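Local coordinates for protein anaphase-promoting complex subunit cut9 (Schizosaccharomyces pombe, PDB 2XPI) that serves as a TPR-repeat subunit of the anaphase-promoting complex, the E3 ubiquitin ligase that controls progression through mitosis and G1, and binds the partner protein hcn1, at residues A[409-412]-A[413-417]; A[424-427]-A[428-432]. All coordinates share one frame; numbering follows the deposited sequence.

Contact 1 of 2, residues A[409-412]-A[413-417]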
loop_
_atom_site.group_PDB
_atom_site.type_symbol
_atom_site.label_atom_id
_atom_site.label_comp_id
_atom_site.label_asym_id
_atom_site.label_seq_id
_atom_site.Cartn_x
_atom_site.Cartn_y
_atom_site.Cartn_z
ATOM N N ALA A 409 -18.776 3.939 19.357
ATOM C CA ALA A 409 -18.523 5.367 19.174
ATOM C C ALA A 409 -19.829 6.142 19.154
ATOM O O ALA A 409 -19.876 7.310 19.550
ATOM C CB ALA A 409 -17.766 5.606 17.902
ATOM N N TRP A 410 -20.891 5.497 18.670
ATOM C CA TRP A 410 -22.204 6.126 18.631
ATOM C C TRP A 410 -22.782 6.258 20.029
ATOM O O TRP A 410 -23.348 7.284 20.345
ATOM C CB TRP A 410 -23.163 5.367 17.708
ATOM C CG TRP A 410 -22.915 5.640 16.246
ATOM C CD1 TRP A 410 -22.252 4.837 15.363
ATOM C CD2 TRP A 410 -23.308 6.806 15.507
ATOM N NE1 TRP A 410 -22.214 5.424 14.126
ATOM C CE2 TRP A 410 -22.856 6.631 14.182
ATOM C CE3 TRP A 410 -24.015 7.968 15.830
ATOM C CZ2 TRP A 410 -23.085 7.578 13.178
ATOM C CZ3 TRP A 410 -24.234 8.915 14.832
ATOM C CH2 TRP A 410 -23.771 8.710 13.521
ATOM N N ILE A 411 -22.627 5.226 20.862
ATOM C CA ILE A 411 -23.075 5.285 22.254
ATOM C C ILE A 411 -22.362 6.424 22.988
ATOM O O ILE A 411 -23.004 7.278 23.599
ATOM C CB ILE A 411 -22.869 3.943 23.011
ATOM C CG1 ILE A 411 -23.819 2.862 22.475
ATOM C CG2 ILE A 411 -23.162 4.107 24.482
ATOM C CD1 ILE A 411 -25.284 3.323 22.310
ATOM N N GLY A 412 -21.034 6.451 22.902
ATOM C CA GLY A 412 -20.273 7.560 23.447
ATOM C C GLY A 412 -20.758 8.904 22.940
ATOM O O GLY A 412 -20.840 9.861 23.700
ATOM N N PHE A 413 -21.072 8.978 21.650
ATOM C CA PHE A 413 -21.550 10.204 21.022
ATOM C C PHE A 413 -22.882 10.632 21.660
ATOM O O PHE A 413 -23.050 11.778 22.092
ATOM C CB PHE A 413 -21.751 9.932 19.536
ATOM C CG PHE A 413 -21.890 11.151 18.693
ATOM C CD1 PHE A 413 -21.208 12.315 19.000
ATOM C CD2 PHE A 413 -22.677 11.118 17.551
ATOM C CE1 PHE A 413 -21.321 13.449 18.195
ATOM C CE2 PHE A 413 -22.819 12.255 16.747
ATOM C CZ PHE A 413 -22.132 13.423 17.076
ATOM N N ALA A 414 -23.825 9.696 21.730
ATOM C CA ALA A 414 -25.120 9.985 22.316
ATOM C C ALA A 414 -25.022 10.430 23.773
ATOM O O ALA A 414 -25.684 11.398 24.166
ATOM C CB ALA A 414 -26.054 8.788 22.173
ATOM N N HIS A 415 -24.219 9.734 24.578
ATOM C CA HIS A 415 -24.037 10.121 25.992
ATOM C C HIS A 415 -23.565 11.567 26.193
ATOM O O HIS A 415 -24.002 12.236 27.125
ATOM C CB HIS A 415 -23.074 9.182 26.721
ATOM C CG HIS A 415 -23.627 7.815 26.951
ATOM N ND1 HIS A 415 -22.837 6.742 27.293
ATOM C CD2 HIS A 415 -24.892 7.345 26.884
ATOM C CE1 HIS A 415 -23.593 5.666 27.423
ATOM N NE2 HIS A 415 -24.845 6.005 27.178
ATOM N N SER A 416 -22.664 12.028 25.332
ATOM C CA SER A 416 -22.215 13.412 25.336
ATOM C C SER A 416 -23.379 14.358 25.146
ATOM O O SER A 416 -23.506 15.370 25.843
ATOM C CB SER A 416 -21.208 13.649 24.204
ATOM O OG SER A 416 -20.072 12.814 24.352
ATOM N N PHE A 417 -24.236 14.052 24.188
ATOM C CA PHE A 417 -25.415 14.890 24.012
ATOM C C PHE A 417 -26.335 14.808 25.233
ATOM O O PHE A 417 -26.840 15.840 25.698
ATOM C CB PHE A 417 -26.172 14.523 22.742
ATOM C CG PHE A 417 -25.500 14.980 21.496
ATOM C CD1 PHE A 417 -25.291 16.332 21.264
ATOM C CD2 PHE A 417 -25.095 14.072 20.538
ATOM C CE1 PHE A 417 -24.681 16.767 20.090
ATOM C CE2 PHE A 417 -24.481 14.500 19.368
ATOM C CZ PHE A 417 -24.275 15.852 19.145
#

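Contact 2 of 2, residues A[424-427]-A[428-432]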
loop_
_atom_site.group_PDB
_atom_site.type_symbol
_atom_site.label_atom_id
_atom_site.label_comp_id
_atom_site.label_asym_id
_atom_site.label_seq_id
_atom_site.Cartn_x
_atom_site.Cartn_y
_atom_site.Cartn_z
ATOM N N ASP A 424 -32.708 15.725 21.619
ATOM C CA ASP A 424 -32.999 15.271 20.256
ATOM C C ASP A 424 -31.813 14.623 19.544
ATOM O O ASP A 424 -31.944 13.594 18.853
ATOM C CB ASP A 424 -33.536 16.420 19.421
ATOM C CG ASP A 424 -34.969 16.733 19.744
ATOM O OD1 ASP A 424 -35.435 17.855 19.416
ATOM O OD2 ASP A 424 -35.624 15.845 20.343
ATOM N N GLN A 425 -30.649 15.233 19.718
ATOM C CA GLN A 425 -29.447 14.700 19.133
ATOM C C GLN A 425 -29.042 13.434 19.842
ATOM O O GLN A 425 -28.502 12.525 19.207
ATOM C CB GLN A 425 -28.345 15.735 19.162
ATOM C CG GLN A 425 -28.813 17.020 18.540
ATOM C CD GLN A 425 -27.704 17.816 17.930
ATOM O OE1 GLN A 425 -26.972 17.327 17.071
ATOM N NE2 GLN A 425 -27.571 19.067 18.360
ATOM N N ALA A 426 -29.304 13.355 21.146
ATOM C CA ALA A 426 -28.985 12.141 21.886
ATOM C C ALA A 426 -29.811 11.002 21.328
ATOM O O ALA A 426 -29.279 9.914 21.041
ATOM C CB ALA A 426 -29.251 12.312 23.338
ATOM N N ILE A 427 -31.106 11.258 21.160
ATOM C CA ILE A 427 -32.019 10.307 20.524
ATOM C C ILE A 427 -31.663 9.896 19.066
ATOM O O ILE A 427 -31.831 8.736 18.706
ATOM C CB ILE A 427 -33.497 10.784 20.657
ATOM C CG1 ILE A 427 -33.928 10.635 22.120
ATOM C CG2 ILE A 427 -34.434 10.017 19.693
ATOM C CD1 ILE A 427 -34.918 11.680 22.587
ATOM N N SER A 428 -31.184 10.820 18.233
ATOM C CA SER A 428 -30.628 10.428 16.929
ATOM C C SER A 428 -29.501 9.419 17.097
ATOM O O SER A 428 -29.548 8.327 16.542
ATOM C CB SER A 428 -30.064 11.624 16.179
ATOM O OG SER A 428 -31.088 12.512 15.800
ATOM N N ALA A 429 -28.484 9.795 17.863
ATOM C CA ALA A 429 -27.344 8.933 18.068
ATOM C C ALA A 429 -27.747 7.584 18.656
ATOM O O ALA A 429 -27.250 6.565 18.195
ATOM C CB ALA A 429 -26.275 9.627 18.923
ATOM N N TYR A 430 -28.647 7.555 19.643
ATOM C CA TYR A 430 -29.077 6.275 20.234
ATOM C C TYR A 430 -29.880 5.430 19.251
ATOM O O TYR A 430 -29.857 4.207 19.323
ATOM C CB TYR A 430 -29.942 6.454 21.492
ATOM C CG TYR A 430 -29.210 6.872 22.733
ATOM C CD1 TYR A 430 -28.051 6.220 23.148
ATOM C CD2 TYR A 430 -29.690 7.926 23.509
ATOM C CE1 TYR A 430 -27.378 6.631 24.306
ATOM C CE2 TYR A 430 -29.045 8.329 24.664
ATOM C CZ TYR A 430 -27.895 7.687 25.056
ATOM O OH TYR A 430 -27.278 8.116 26.195
ATOM N N THR A 431 -30.632 6.068 18.363
ATOM C CA THR A 431 -31.380 5.275 17.412
ATOM C C THR A 431 -30.456 4.779 16.306
ATOM O O THR A 431 -30.537 3.605 15.942
ATOM C CB THR A 431 -32.664 5.960 16.883
ATOM O OG1 THR A 431 -32.312 7.093 16.112
ATOM C CG2 THR A 431 -33.540 6.422 18.032
ATOM N N THR A 432 -29.546 5.613 15.796
ATOM C CA THR A 432 -28.568 5.017 14.886
ATOM C C THR A 432 -27.708 3.936 15.569
ATOM O O THR A 432 -27.288 2.987 14.922
ATOM C CB THR A 432 -27.724 5.992 13.978
ATOM O OG1 THR A 432 -26.332 5.707 14.128
ATOM C CG2 THR A 432 -28.001 7.473 14.199
#

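Contact 1 of 2, residues A[409-412]-A[413-417]
Phe413 meets Trp410 one turn back along helix 407-420, the first of the two helices of TPR 10. With its CG anti to the backbone N (chi1 -165°), the Phe413 ring leans beside the indole, where CD2 lies 3.8 Å from Trp410 CZ3; the two planes are inclined at 66°. The indole is anchored at its other end by a bond from Trp410 NE1 to Pro404 O. Ala414 continues the helical ladder, its N donating to Trp410 O at 2.8 Å. His415 lies alongside Ile411, pointing the same way, and Ile411 O sits over one face of the imidazole, 3.5 Å from His415 CG. The ring also lies against Ile411 CG2 and meets Phe446 of helix 442-454 edge to face. Replacing the imidazole with the methyl of an alanine is likely to leave Ile411 CG2 and the Phe446 ring without this neighbour. Ser416 grips Gly412 O twice: N (3.3 Å) and OG (3.1 Å) approach that oxygen from opposite faces of its carbonyl plane. Within 413-417, Phe417 CE2 lies 3.4 Å above one face of the Phe413 ring, offset toward its rim, while Phe413 CE2 lies at the Phe417 ring edge.

Contact 2 of 2, residues A[424-427]-A[428-432]
Ala426 and Tyr430 meet on the buried side of helix 423-435, joined through both backbone and side chain. The main-chain bonds form a regular i to i+4 ladder: Ser428 N to Asp424 O, Ala429 N to Gln425 O (3.0 Å and almost straight, 178° at the hydrogen), Tyr430 N to Ala426 O at 2.8 Å, and Thr431 N to Ile427 O.

Hydroxyl groups add to this ladder on the more exposed side. Ser428 OG turns back beside its own backbone N and makes a weak bond to Asp424 O, 3.4 Å away. Thr431 OG1, set between its backbone N and carbonyl carbon (chi1 66°), stands 3.1 Å from Ile427 O and has Ser428 O at a like distance, with a single proton for the two.

Apolar contacts are few. Tyr430 CG lies anti to its carbonyl carbon (chi1 -74°), which swings the ring back along the helix until CE2 is 4.2 Å from Ala426 CB. The methyls Ile427 CG2 and Thr431 CG2 approach to 4.1 Å where their side chains cross; Leu454 and Leu447 of helix 442-454 pack on Ile427 and Thr431 respectively.

With Ala429 against helix 407-420, Ile427 and Thr431 against helix 442-454 and Tyr430 touching both, the arrangement fits the second helix of a tetratricopeptide repeat, here TPR 10, packed between its own first helix and the following repeat.

How the contacts relate
Contacts 1 and 2 lie on the consecutive helices 407-420 and 423-435 of TPR 10, with centres about 8 Å apart. The helices approach closely at Ala414, whose CB is 3.4 Å from Ala429 CB and also touches Tyr430 CE1. Farther along, the Trp410 indole of contact 1 packs on Thr432 of contact 2, CD2 to OG1 3.5 Å. Phe446 ties both together, meeting His415 and Tyr430. Ile411 and His415 pack on apolar side chains of another protein's chain, and Tyr430 OH hydrogen-bonds a basic side chain there, consistent with the binding of hcn1 by this repeat.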